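Local coordinates for KLLA0C04147p (Kluyveromyces lactis, PDB 5H2D), which binds ergosterol in the pocket of its oxysterol-binding (ORD) domain and, like its OSBP-family relatives, probably transfers sterol between membranes, at residues K14-E19 and S137-T142; K28-L33 and A361-R366; E143-S146 and P150-A153; V220-D225 and G271-S276; G256-A261 and K265-G270. All blocks are in the same frame, centred on the assembly; numbering follows the deposited sequence.

Contact 1: K14-E19 and S137-T142; sequences KVLLEE and SYRFFT
A salt bridge between helix 7-18 and the strand 138-146 of the oxysterol-binding domain illustrates how one arginine can tie an N-terminal helix to a sheet. Just past the last helical turn, Glu19 presents a single carboxylate oxygen to the end of the Arg139 guanidinium: OE1 lies 2.8 Å from NH1 of Arg139 and 3.0 Å from its NH2. Both nitrogens come from the same face of the carboxylate, well out of its plane, whereas the oxygen stays close to the guanidinium plane. Because NH1 and NH2 converge on one oxygen, neither N-H points straight at it; the angle at NH1 is 145°. Arg139 gets there by a CG set between its backbone N and carbonyl carbon (chi1 68°) and an extended chain from CG to NE. Leu16, one turn earlier, lays CD2 over one guanidinium face toward its rim, 3.6 Å from NE of Arg139, and its other methyl, CD1, rests 3.8 Å from the carbonyl O of Ser137. Further partners fix the guanidinium's rotation: Glu157 forms a second salt bridge with NH2, and Ser21 OG bonds NH1. Ser137 and Tyr138 both face Arg133, the pairing of a G1 beta bulge where the 128-133/138-146 hairpin begins its return strand.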
# COMPACT_ATOMS: atom_id res chain seq x y z
N LYS A 14 11.61 6.92 -20.56
CA LYS A 14 12.97 6.63 -21.00
C LYS A 14 13.86 6.28 -19.81
O LYS A 14 14.65 5.33 -19.88
CB LYS A 14 13.52 7.84 -21.77
CG LYS A 14 14.91 7.67 -22.35
CD LYS A 14 15.29 8.91 -23.16
CE LYS A 14 16.76 8.93 -23.52
NZ LYS A 14 17.17 10.26 -24.07
N VAL A 15 13.73 7.01 -18.70
CA VAL A 15 14.51 6.71 -17.50
C VAL A 15 14.20 5.31 -17.00
O VAL A 15 15.10 4.54 -16.65
CB VAL A 15 14.25 7.77 -16.41
CG1 VAL A 15 14.90 7.34 -15.09
CG2 VAL A 15 14.77 9.14 -16.84
N LEU A 16 12.91 4.96 -16.96
CA LEU A 16 12.52 3.65 -16.45
C LEU A 16 13.15 2.53 -17.27
O LEU A 16 13.57 1.50 -16.72
CB LEU A 16 11.00 3.52 -16.45
CG LEU A 16 10.28 4.54 -15.57
CD1 LEU A 16 8.77 4.39 -15.70
CD2 LEU A 16 10.71 4.39 -14.11
N LEU A 17 13.20 2.70 -18.59
CA LEU A 17 13.79 1.68 -19.45
C LEU A 17 15.31 1.66 -19.34
O LEU A 17 15.92 0.59 -19.30
CB LEU A 17 13.36 1.90 -20.90
CG LEU A 17 11.96 1.41 -21.22
CD1 LEU A 17 11.68 1.55 -22.72
CD2 LEU A 17 11.78 -0.03 -20.77
N GLU A 18 15.95 2.83 -19.28
CA GLU A 18 17.40 2.86 -19.23
C GLU A 18 17.93 2.26 -17.94
O GLU A 18 19.01 1.66 -17.94
CB GLU A 18 17.91 4.30 -19.39
CG GLU A 18 17.44 4.97 -20.68
CD GLU A 18 18.06 6.34 -20.90
OE1 GLU A 18 18.42 6.65 -22.06
OE2 GLU A 18 18.19 7.10 -19.92
N GLU A 19 17.18 2.39 -16.85
CA GLU A 19 17.58 1.83 -15.57
C GLU A 19 17.22 0.35 -15.43
O GLU A 19 17.46 -0.24 -14.37
CB GLU A 19 16.98 2.65 -14.42
CG GLU A 19 17.44 4.10 -14.44
CD GLU A 19 17.14 4.85 -13.15
OE1 GLU A 19 16.44 4.30 -12.27
OE2 GLU A 19 17.63 6.00 -13.03
N SER A 137 3.87 -0.61 -16.91
CA SER A 137 4.94 0.38 -16.98
C SER A 137 5.21 1.07 -15.64
O SER A 137 5.61 2.24 -15.61
CB SER A 137 4.66 1.42 -18.06
OG SER A 137 4.70 0.81 -19.34
N TYR A 138 5.07 0.36 -14.51
CA TYR A 138 5.47 0.97 -13.24
C TYR A 138 6.47 0.08 -12.50
O TYR A 138 6.56 -1.13 -12.71
CB TYR A 138 4.27 1.31 -12.33
CG TYR A 138 3.50 0.16 -11.70
CD1 TYR A 138 4.06 -0.60 -10.68
CD2 TYR A 138 2.18 -0.11 -12.06
CE1 TYR A 138 3.35 -1.63 -10.07
CE2 TYR A 138 1.45 -1.13 -11.45
CZ TYR A 138 2.05 -1.89 -10.46
OH TYR A 138 1.33 -2.89 -9.86
N ARG A 139 7.23 0.73 -11.61
CA ARG A 139 8.15 0.06 -10.71
C ARG A 139 7.88 0.56 -9.30
O ARG A 139 7.71 1.76 -9.09
CB ARG A 139 9.62 0.31 -11.10
CG ARG A 139 10.11 1.74 -10.92
CD ARG A 139 11.50 1.91 -11.53
NE ARG A 139 12.12 3.15 -11.06
CZ ARG A 139 13.29 3.61 -11.49
NH1 ARG A 139 13.96 2.95 -12.43
NH2 ARG A 139 13.77 4.73 -10.99
N PHE A 140 7.82 -0.37 -8.35
CA PHE A 140 7.61 -0.10 -6.94
C PHE A 140 8.82 -0.58 -6.16
O PHE A 140 9.33 -1.67 -6.39
CB PHE A 140 6.36 -0.85 -6.43
CG PHE A 140 6.20 -0.85 -4.92
CD1 PHE A 140 5.48 0.16 -4.28
CD2 PHE A 140 6.75 -1.87 -4.15
CE1 PHE A 140 5.34 0.15 -2.90
CE2 PHE A 140 6.60 -1.88 -2.76
CZ PHE A 140 5.88 -0.87 -2.15
N PHE A 141 9.26 0.23 -5.20
CA PHE A 141 10.36 -0.17 -4.33
C PHE A 141 10.09 0.32 -2.92
O PHE A 141 9.56 1.42 -2.73
CB PHE A 141 11.71 0.38 -4.80
CG PHE A 141 12.84 -0.06 -3.95
CD1 PHE A 141 13.26 -1.38 -3.97
CD2 PHE A 141 13.45 0.82 -3.07
CE1 PHE A 141 14.30 -1.81 -3.16
CE2 PHE A 141 14.49 0.39 -2.24
CZ PHE A 141 14.91 -0.93 -2.30
N THR A 142 10.48 -0.48 -1.93
CA THR A 142 10.32 -0.07 -0.54
C THR A 142 11.45 -0.66 0.30
O THR A 142 11.96 -1.75 0.01
CB THR A 142 8.93 -0.50 0.01
OG1 THR A 142 8.78 -0.06 1.35
CG2 THR A 142 8.78 -2.02 -0.02

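Contact 2: K28-L33 and A361-R366; sequences KLRQRL and AMEEGR
Glu363 turns its carboxylate to the end of the Arg30 guanidinium and against the CD2 methyl of Leu33, which lies 3.8 Å from OE1 of Glu363. The same methyl covers the centre of one face of the Arg30 guanidinium, an apolar lid on the arginine, while the edge of that group is given to the acid. Arg30 and Glu363 advance from opposite directions and meet in a two-pronged, end-on salt bridge: NH1 of Arg30 is 2.8 Å from OE1 of Glu363, and NH2 of Arg30 is 3.0 Å from OE2 of Glu363. The planes are turned 60° apart, so this is a twisted pair and not a coplanar one; OE2 is approached from above the carboxylate plane, although the N-H...O angle there is a fairly straight 166°. A bend at chi3 (75°) in Arg30 steers its guanidinium toward the helix. Glu363 is the last residue of helix 357-363, which closes with a Schellman motif: Arg366 N bonds Ala361 O at 2.9 Å, Gly365 N bonds Met362 O, and Gly365 takes the positive phi of the C-prime position. The acid is held by more than Arg30, since Arg360 makes a second salt bridge to OE1 and Asn338 donates to OE2. Arg30 NE in turn bonds the carbonyl O of Val335, in helix 332-337, which joins that helix to the same polar cluster.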
# COMPACT_ATOMS: atom_id res chain seq x y z
N LYS A 28 5.43 -15.04 -16.25
CA LYS A 28 4.01 -14.77 -16.04
C LYS A 28 3.72 -14.64 -14.54
O LYS A 28 4.28 -15.37 -13.72
CB LYS A 28 3.20 -15.91 -16.67
CG LYS A 28 1.74 -16.01 -16.30
CD LYS A 28 1.13 -17.18 -17.07
CE LYS A 28 0.14 -17.96 -16.24
NZ LYS A 28 -1.21 -17.35 -16.24
N LEU A 29 2.85 -13.69 -14.20
CA LEU A 29 2.49 -13.47 -12.80
C LEU A 29 2.08 -14.77 -12.13
O LEU A 29 1.36 -15.59 -12.70
CB LEU A 29 1.35 -12.46 -12.70
CG LEU A 29 1.64 -11.04 -13.18
CD1 LEU A 29 0.38 -10.20 -13.14
CD2 LEU A 29 2.72 -10.40 -12.32
N ARG A 30 2.50 -14.95 -10.88
CA ARG A 30 2.07 -16.11 -10.12
C ARG A 30 0.55 -16.11 -9.92
O ARG A 30 -0.04 -15.11 -9.52
CB ARG A 30 2.78 -16.16 -8.77
CG ARG A 30 2.39 -17.38 -7.93
CD ARG A 30 3.34 -17.58 -6.78
NE ARG A 30 3.13 -16.61 -5.70
CZ ARG A 30 3.67 -16.76 -4.50
NH1 ARG A 30 4.42 -17.83 -4.24
NH2 ARG A 30 3.43 -15.86 -3.55
N GLN A 31 -0.07 -17.27 -10.20
CA GLN A 31 -1.52 -17.41 -10.21
C GLN A 31 -2.08 -18.10 -8.98
O GLN A 31 -3.28 -17.98 -8.71
CB GLN A 31 -1.98 -18.20 -11.44
CG GLN A 31 -1.55 -17.60 -12.75
CD GLN A 31 -2.30 -16.33 -13.09
OE1 GLN A 31 -3.54 -16.32 -13.14
NE2 GLN A 31 -1.56 -15.25 -13.32
N ARG A 32 -1.26 -18.85 -8.26
CA ARG A 32 -1.72 -19.57 -7.08
C ARG A 32 -0.51 -19.90 -6.23
O ARG A 32 0.64 -19.71 -6.64
CB ARG A 32 -2.50 -20.83 -7.46
CG ARG A 32 -1.69 -21.83 -8.28
CD ARG A 32 -2.30 -23.23 -8.19
NE ARG A 32 -2.19 -23.78 -6.84
CZ ARG A 32 -2.87 -24.84 -6.40
NH1 ARG A 32 -3.73 -25.46 -7.19
NH2 ARG A 32 -2.69 -25.26 -5.15
N LEU A 33 -0.79 -20.38 -5.02
CA LEU A 33 0.23 -20.88 -4.12
C LEU A 33 0.33 -22.39 -4.23
O LEU A 33 -0.59 -23.06 -4.69
CB LEU A 33 -0.10 -20.50 -2.67
CG LEU A 33 -0.32 -19.01 -2.41
CD1 LEU A 33 -0.61 -18.79 -0.94
CD2 LEU A 33 0.90 -18.22 -2.87
N ALA A 361 8.63 -20.16 4.44
CA ALA A 361 8.14 -21.38 5.07
C ALA A 361 6.66 -21.27 5.39
O ALA A 361 5.89 -22.20 5.14
CB ALA A 361 8.94 -21.69 6.33
N MET A 362 6.25 -20.13 5.95
CA MET A 362 4.84 -19.99 6.32
C MET A 362 3.96 -20.05 5.09
O MET A 362 2.90 -20.69 5.11
CB MET A 362 4.61 -18.69 7.08
CG MET A 362 3.17 -18.59 7.56
SD MET A 362 2.80 -17.02 8.35
CE MET A 362 3.71 -17.19 9.88
N GLU A 363 4.38 -19.40 4.00
CA GLU A 363 3.58 -19.42 2.79
C GLU A 363 3.37 -20.83 2.28
O GLU A 363 2.33 -21.14 1.68
CB GLU A 363 4.23 -18.56 1.71
CG GLU A 363 3.33 -18.29 0.52
CD GLU A 363 4.08 -17.72 -0.66
OE1 GLU A 363 4.50 -18.50 -1.54
OE2 GLU A 363 4.25 -16.48 -0.71
N GLU A 364 4.35 -21.70 2.51
CA GLU A 364 4.29 -23.09 2.06
C GLU A 364 3.69 -24.00 3.11
O GLU A 364 3.69 -25.23 2.93
CB GLU A 364 5.69 -23.55 1.66
CG GLU A 364 6.22 -22.75 0.46
CD GLU A 364 7.56 -23.21 -0.06
OE1 GLU A 364 8.22 -24.04 0.59
OE2 GLU A 364 7.97 -22.73 -1.14
N GLY A 365 3.16 -23.44 4.19
CA GLY A 365 2.49 -24.24 5.20
C GLY A 365 3.40 -24.96 6.16
O GLY A 365 2.95 -25.87 6.87
N ARG A 366 4.68 -24.59 6.22
CA ARG A 366 5.65 -25.24 7.10
C ARG A 366 5.83 -24.35 8.32
O ARG A 366 6.78 -23.57 8.43
CB ARG A 366 6.95 -25.50 6.37
CG ARG A 366 6.77 -26.51 5.26
CD ARG A 366 8.09 -27.11 4.84
NE ARG A 366 9.01 -26.07 4.43
CZ ARG A 366 9.01 -25.52 3.22
NH1 ARG A 366 8.13 -25.92 2.31
NH2 ARG A 366 9.89 -24.58 2.93

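Contact 3: E143-S146 and P150-A153; sequences EQVS and PISA
Strands 138-146 and 151-157 run antiparallel as a beta hairpin, their short segments 134° apart in direction, and a classic beta bulge shifts the register by one between Gln144 and Ser146. Glu143 and Ala153 form a hydrogen-bonded pair, with Ala153 N 3.0 Å from Glu143 O. At the bulge, Val145 and Ser146 both turn their N-H groups to the carbonyl O of Ile151, Val145 N at 2.9 Å and Ser146 N at 3.3 Å, so one oxygen serves two donors. Ile151 N returns a bond to Ser146 O, and the CA of Pro150 adds a CA-H...O contact to that same oxygen.

The extra residue also brings Val145 into the apolar contacts across the hairpin: its CG2 meets CG2 of Ile151 at 3.8 Å, and its CG1 meets the methyl CB of Ala153 at 3.9 Å. Trp413, from strand 411-415, packs against all three of these side chains. Ser146 CB lies alongside CB of Ile151, while its hydroxyl bonds Pro149 O in the connecting turn.

Gln144 and Ser152 share the other face, where Leu73 of helix 72-77 touches both; the Ser152 side chain is about 8 Å from the bound ergosterol. A bend at chi2 (72°) folds the Gln144 amide back over the neighbouring strand, and there its OE1 accepts the hydroxyl of Ser152, OG to OE1 being 2.7 Å.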
# COMPACT_ATOMS: atom_id res chain seq x y z
N GLU A 143 11.85 0.09 1.33
CA GLU A 143 12.86 -0.33 2.29
C GLU A 143 12.30 -0.14 3.70
O GLU A 143 11.66 0.87 3.98
CB GLU A 143 14.16 0.47 2.16
CG GLU A 143 15.23 0.11 3.20
CD GLU A 143 16.54 0.89 3.02
OE1 GLU A 143 17.51 0.58 3.72
OE2 GLU A 143 16.59 1.80 2.17
N GLN A 144 12.56 -1.11 4.58
CA GLN A 144 12.24 -0.94 5.99
C GLN A 144 13.32 -0.04 6.59
O GLN A 144 14.45 -0.47 6.80
CB GLN A 144 12.15 -2.29 6.69
CG GLN A 144 11.54 -2.21 8.10
CD GLN A 144 10.04 -1.93 8.08
OE1 GLN A 144 9.43 -1.73 7.03
NE2 GLN A 144 9.44 -1.90 9.28
N VAL A 145 12.97 1.23 6.83
CA VAL A 145 13.94 2.24 7.28
C VAL A 145 14.05 2.34 8.80
O VAL A 145 15.02 2.93 9.30
CB VAL A 145 13.59 3.61 6.67
CG1 VAL A 145 13.77 3.57 5.16
CG2 VAL A 145 12.17 4.02 7.01
N SER A 146 13.10 1.76 9.55
CA SER A 146 13.15 1.74 11.01
C SER A 146 12.47 0.47 11.51
O SER A 146 11.54 -0.05 10.88
CB SER A 146 12.45 2.98 11.61
OG SER A 146 12.55 3.01 13.03
N PRO A 150 8.46 0.51 13.76
CA PRO A 150 8.48 -0.02 12.39
C PRO A 150 8.02 1.05 11.39
O PRO A 150 6.91 1.58 11.49
CB PRO A 150 7.51 -1.20 12.44
CG PRO A 150 6.57 -0.87 13.60
CD PRO A 150 7.44 -0.14 14.61
N ILE A 151 8.90 1.36 10.43
CA ILE A 151 8.58 2.32 9.38
C ILE A 151 9.10 1.80 8.05
O ILE A 151 10.26 1.37 7.97
CB ILE A 151 9.18 3.71 9.66
CG1 ILE A 151 8.69 4.21 11.02
CG2 ILE A 151 8.78 4.67 8.56
CD1 ILE A 151 9.29 5.58 11.40
N SER A 152 8.27 1.89 7.01
CA SER A 152 8.63 1.55 5.64
C SER A 152 8.60 2.83 4.81
O SER A 152 7.71 3.67 4.99
CB SER A 152 7.64 0.53 5.04
OG SER A 152 7.30 -0.48 5.98
N ALA A 153 9.57 2.99 3.91
CA ALA A 153 9.55 4.07 2.93
C ALA A 153 9.31 3.46 1.56
O ALA A 153 9.89 2.43 1.23
CB ALA A 153 10.87 4.83 2.92

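Contact 4: V220-D225 and G271-S276; sequences VDNYGD and GRWNES
With chi1 at 50°, Trp273 holds its CG between its backbone N and carbonyl carbon and swings the indole toward Asn222, whose own CG stands anti to the carbonyl carbon (chi1 -59°) and carries the amide over the ring. Asn222 ND2 then sits above one face of the indole, 3.1 Å from CH2 of Trp273 and offset toward the rim of the six-membered ring. The amide plane is steeply inclined, 68° from the ring plane, so the nitrogen end of the amide leans on the ring instead of stacking flat. The backbone of strand 219-230 closes in as well: Asn222 N is 3.5 Å from CZ2 of Trp273. At the indole's edge, near its plane, lie two oxygens, the carbonyl O of Val220, 3.8 Å from CH2 of Trp273, and OD1 of Asp221, 4.0 Å from its CZ2.

Trp273 projects from the tight turn of the beta hairpin 265-272/276-281. Its ring also meets Tyr252 and Phe241. Val220 belongs to the ergosterol pocket and touches the sterol, so the indole packs behind a strand that helps to line that pocket.

No hydrogen bond joins the two segments; Asn208 and Thr113 hold the Asn222 amide, and Gln209 bonds Asp221 OD2. With ND2 over the electron-rich face and two oxygens at the C-H edge, the packing is probably weakly polar and electrostatically matched.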
# COMPACT_ATOMS: atom_id res chain seq x y z
N VAL A 220 -12.56 -6.69 9.68
CA VAL A 220 -11.72 -5.53 9.39
C VAL A 220 -12.62 -4.37 8.95
O VAL A 220 -13.42 -4.50 8.02
CB VAL A 220 -10.68 -5.84 8.30
CG1 VAL A 220 -9.84 -4.61 8.05
CG2 VAL A 220 -9.81 -7.01 8.68
N ASP A 221 -12.46 -3.23 9.61
CA ASP A 221 -13.19 -2.02 9.29
C ASP A 221 -12.19 -0.91 9.01
O ASP A 221 -11.17 -0.79 9.68
CB ASP A 221 -14.12 -1.61 10.44
CG ASP A 221 -14.86 -0.32 10.17
OD1 ASP A 221 -15.28 -0.10 9.01
OD2 ASP A 221 -15.02 0.48 11.12
N ASN A 222 -12.49 -0.10 8.01
CA ASN A 222 -11.70 1.08 7.72
C ASN A 222 -12.58 2.30 7.95
O ASN A 222 -13.76 2.30 7.59
CB ASN A 222 -11.16 1.03 6.29
CG ASN A 222 -10.29 -0.18 6.07
OD1 ASN A 222 -9.18 -0.25 6.58
ND2 ASN A 222 -10.80 -1.17 5.33
N TYR A 223 -12.03 3.32 8.61
CA TYR A 223 -12.87 4.43 9.05
C TYR A 223 -12.04 5.70 9.13
O TYR A 223 -10.82 5.66 9.22
CB TYR A 223 -13.50 4.13 10.42
CG TYR A 223 -12.51 4.17 11.57
CD1 TYR A 223 -11.75 3.05 11.90
CD2 TYR A 223 -12.34 5.33 12.31
CE1 TYR A 223 -10.84 3.09 12.96
CE2 TYR A 223 -11.44 5.39 13.36
CZ TYR A 223 -10.70 4.27 13.68
OH TYR A 223 -9.80 4.34 14.73
N GLY A 224 -12.74 6.83 9.12
CA GLY A 224 -12.12 8.12 9.31
C GLY A 224 -12.22 9.00 8.08
O GLY A 224 -12.69 8.60 7.02
N ASP A 225 -11.78 10.24 8.26
CA ASP A 225 -11.80 11.22 7.20
C ASP A 225 -10.43 11.34 6.55
O ASP A 225 -9.40 11.25 7.23
CB ASP A 225 -12.25 12.58 7.72
CG ASP A 225 -13.68 12.57 8.22
OD1 ASP A 225 -14.57 12.07 7.49
OD2 ASP A 225 -13.92 13.04 9.35
N GLY A 271 -20.03 4.79 -2.46
CA GLY A 271 -20.26 3.38 -2.68
C GLY A 271 -19.88 2.61 -1.43
O GLY A 271 -19.89 3.15 -0.33
N ARG A 272 -19.55 1.34 -1.63
CA ARG A 272 -19.09 0.49 -0.55
C ARG A 272 -17.67 0.07 -0.90
O ARG A 272 -17.42 -0.44 -1.99
CB ARG A 272 -20.02 -0.71 -0.36
CG ARG A 272 -21.47 -0.28 -0.10
CD ARG A 272 -22.33 -1.41 0.42
NE ARG A 272 -22.26 -1.51 1.88
CZ ARG A 272 -22.50 -2.62 2.57
NH1 ARG A 272 -22.83 -3.74 1.94
NH2 ARG A 272 -22.41 -2.61 3.89
N TRP A 273 -16.73 0.35 0.00
CA TRP A 273 -15.33 0.15 -0.35
C TRP A 273 -14.94 -1.32 -0.46
O TRP A 273 -13.80 -1.60 -0.86
CB TRP A 273 -14.40 0.88 0.64
CG TRP A 273 -14.64 0.66 2.12
CD1 TRP A 273 -15.29 1.50 2.98
CD2 TRP A 273 -14.20 -0.45 2.90
NE1 TRP A 273 -15.30 0.97 4.25
CE2 TRP A 273 -14.64 -0.23 4.23
CE3 TRP A 273 -13.49 -1.63 2.61
CZ2 TRP A 273 -14.40 -1.14 5.26
CZ3 TRP A 273 -13.24 -2.52 3.64
CH2 TRP A 273 -13.70 -2.27 4.95
N ASN A 274 -15.84 -2.26 -0.16
CA ASN A 274 -15.60 -3.66 -0.48
C ASN A 274 -16.27 -4.09 -1.78
O ASN A 274 -16.25 -5.28 -2.10
CB ASN A 274 -16.06 -4.55 0.68
CG ASN A 274 -17.54 -4.52 0.89
OD1 ASN A 274 -18.21 -3.52 0.60
ND2 ASN A 274 -18.09 -5.62 1.41
N GLU A 275 -16.82 -3.15 -2.55
CA GLU A 275 -17.61 -3.53 -3.72
C GLU A 275 -17.43 -2.60 -4.92
O GLU A 275 -16.91 -3.03 -5.95
CB GLU A 275 -19.10 -3.60 -3.35
CG GLU A 275 -19.98 -4.13 -4.46
CD GLU A 275 -21.42 -4.32 -4.03
OE1 GLU A 275 -21.78 -3.85 -2.92
OE2 GLU A 275 -22.20 -4.93 -4.79
N SER A 276 -17.87 -1.35 -4.83
CA SER A 276 -17.80 -0.49 -6.01
C SER A 276 -18.03 0.95 -5.60
O SER A 276 -18.63 1.23 -4.55
CB SER A 276 -18.84 -0.90 -7.06
OG SER A 276 -20.16 -0.73 -6.58

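Contact 5: G256-A261 and K265-G270; sequences GEVYNA and KEWIFG
Lys265 runs beside the Tyr259 ring, the two side chains pointing the same way across a non-hydrogen-bonded pair. Its CB is 3.8 Å from CE1 of Tyr259; CG passes the same ring carbon a little further off; then a bend at chi3 (-73°) brings CE to 3.5 Å from the phenolic OH of Tyr259. Beyond it, NZ bonds the carbonyls of Ser287 and Glu289, so the ammonium is held past the ring.

On the other face of the sheet, Val258 and Trp267 lie side by side, CB to CB, and Phe269 spreads its ring over Gly256, whose CA forms a CH-pi contact 3.8 Å from the ring centroid. The absence of a side chain at Gly256 lets the ring come down on the backbone. Helix 95-108 covers this face, Leu99 touching Val258 and Leu100 touching Phe269, and Thr96 OG1 bonds Trp267 NE1.

Near the turn, Asn260 ND2 donates to OE2 of Glu266 at 3.2 Å along an almost straight line (178°), with the amide and carboxylate planes nearly perpendicular. Glu266 also has a salt bridge to Lys281 through OE1, while Asn260 OD1 accepts from Gly264 N.

Glu266 N reaches Val258 O at 2.8 Å, and Trp267 N makes a weak bond to the same oxygen at 3.4 Å: this is the classic bulge of an antiparallel beta hairpin, 253-259 with 265-272.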
# COMPACT_ATOMS: atom_id res chain seq x y z
N GLY A 256 -17.42 10.86 -0.88
CA GLY A 256 -16.46 11.95 -1.00
C GLY A 256 -17.02 13.08 -1.82
O GLY A 256 -18.00 12.92 -2.57
N GLU A 257 -16.39 14.25 -1.67
CA GLU A 257 -16.75 15.45 -2.40
C GLU A 257 -15.48 16.10 -2.93
O GLU A 257 -14.51 16.24 -2.18
CB GLU A 257 -17.51 16.44 -1.50
CG GLU A 257 -18.72 15.84 -0.79
CD GLU A 257 -18.36 15.05 0.47
OE1 GLU A 257 -17.45 15.49 1.22
OE2 GLU A 257 -18.98 13.99 0.70
N VAL A 258 -15.49 16.52 -4.20
CA VAL A 258 -14.34 17.13 -4.86
C VAL A 258 -14.65 18.60 -5.12
O VAL A 258 -15.66 18.93 -5.75
CB VAL A 258 -14.02 16.42 -6.19
CG1 VAL A 258 -12.78 17.02 -6.82
CG2 VAL A 258 -13.83 14.92 -5.97
N TYR A 259 -13.76 19.47 -4.66
CA TYR A 259 -13.94 20.91 -4.77
C TYR A 259 -12.84 21.53 -5.63
O TYR A 259 -11.68 21.09 -5.58
CB TYR A 259 -13.94 21.57 -3.40
CG TYR A 259 -15.01 21.07 -2.47
CD1 TYR A 259 -16.27 21.67 -2.44
CD2 TYR A 259 -14.77 20.00 -1.61
CE1 TYR A 259 -17.25 21.22 -1.58
CE2 TYR A 259 -15.74 19.54 -0.75
CZ TYR A 259 -16.98 20.16 -0.74
OH TYR A 259 -17.95 19.69 0.12
N ASN A 260 -13.20 22.56 -6.39
CA ASN A 260 -12.19 23.39 -7.03
C ASN A 260 -11.60 24.35 -6.00
O ASN A 260 -12.00 24.38 -4.83
CB ASN A 260 -12.77 24.11 -8.25
CG ASN A 260 -13.88 25.09 -7.90
OD1 ASN A 260 -13.77 25.85 -6.94
ND2 ASN A 260 -14.94 25.09 -8.69
N ALA A 261 -10.61 25.14 -6.42
CA ALA A 261 -9.86 25.96 -5.48
C ALA A 261 -10.71 27.06 -4.84
O ALA A 261 -10.35 27.55 -3.77
CB ALA A 261 -8.65 26.59 -6.19
N LYS A 265 -18.18 22.92 -5.37
CA LYS A 265 -18.30 21.47 -5.44
C LYS A 265 -18.44 21.05 -6.90
O LYS A 265 -19.35 21.51 -7.60
CB LYS A 265 -19.48 20.99 -4.61
CG LYS A 265 -19.63 19.48 -4.54
CD LYS A 265 -20.83 19.06 -3.70
CE LYS A 265 -20.58 19.29 -2.22
NZ LYS A 265 -21.80 18.97 -1.41
N GLU A 266 -17.53 20.20 -7.38
CA GLU A 266 -17.52 19.78 -8.77
C GLU A 266 -17.96 18.34 -8.97
O GLU A 266 -18.57 18.03 -10.00
CB GLU A 266 -16.11 19.94 -9.37
CG GLU A 266 -15.61 21.38 -9.42
CD GLU A 266 -15.75 22.00 -10.80
OE1 GLU A 266 -16.51 21.44 -11.63
OE2 GLU A 266 -15.09 23.02 -11.07
N TRP A 267 -17.66 17.46 -8.02
CA TRP A 267 -17.96 16.04 -8.15
C TRP A 267 -18.27 15.49 -6.76
O TRP A 267 -17.74 15.97 -5.76
CB TRP A 267 -16.79 15.25 -8.75
CG TRP A 267 -16.22 15.79 -10.02
CD1 TRP A 267 -15.21 16.71 -10.15
CD2 TRP A 267 -16.60 15.43 -11.36
NE1 TRP A 267 -14.95 16.95 -11.47
CE2 TRP A 267 -15.79 16.18 -12.24
CE3 TRP A 267 -17.54 14.55 -11.89
CZ2 TRP A 267 -15.90 16.07 -13.62
CZ3 TRP A 267 -17.64 14.44 -13.26
CH2 TRP A 267 -16.82 15.20 -14.12
N ILE A 268 -19.15 14.48 -6.72
CA ILE A 268 -19.33 13.67 -5.53
C ILE A 268 -19.18 12.22 -5.96
O ILE A 268 -19.33 11.87 -7.13
CB ILE A 268 -20.70 13.88 -4.84
CG1 ILE A 268 -21.84 13.68 -5.85
CG2 ILE A 268 -20.74 15.25 -4.15
CD1 ILE A 268 -23.23 13.81 -5.24
N PHE A 269 -18.85 11.36 -4.99
CA PHE A 269 -18.73 9.94 -5.27
C PHE A 269 -19.08 9.18 -4.01
O PHE A 269 -19.08 9.73 -2.90
CB PHE A 269 -17.33 9.57 -5.79
CG PHE A 269 -16.22 9.73 -4.77
CD1 PHE A 269 -15.92 8.70 -3.89
CD2 PHE A 269 -15.46 10.88 -4.73
CE1 PHE A 269 -14.89 8.84 -2.97
CE2 PHE A 269 -14.43 11.02 -3.82
CZ PHE A 269 -14.15 9.99 -2.94
N GLY A 270 -19.38 7.90 -4.18
CA GLY A 270 -19.76 7.09 -3.04
C GLY A 270 -20.00 5.66 -3.46
O GLY A 270 -20.14 5.35 -4.65

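From the N terminus, helix 7-18 enters contact 1, whose loop closes when the chain reaches strand 138-146. Before that, residues 28-33 have opened contact 2, which closes only near the end of helix 357-363; contacts 1 and 2 therefore cross. Contacts 3, 4 and 5 all fall within the long span of contact 2. Contact 3 is a local hairpin continuing the strand used by contact 1, and the two touch where Thr142 OG1 lies 2.7 Å from Ala153 O. Contact 4 spans strands 219-230 and 265-272 and encloses contact 5, another hairpin. Contacts 3 and 4 lie on opposite sides of the chain's centre, their centres about 26 Å apart.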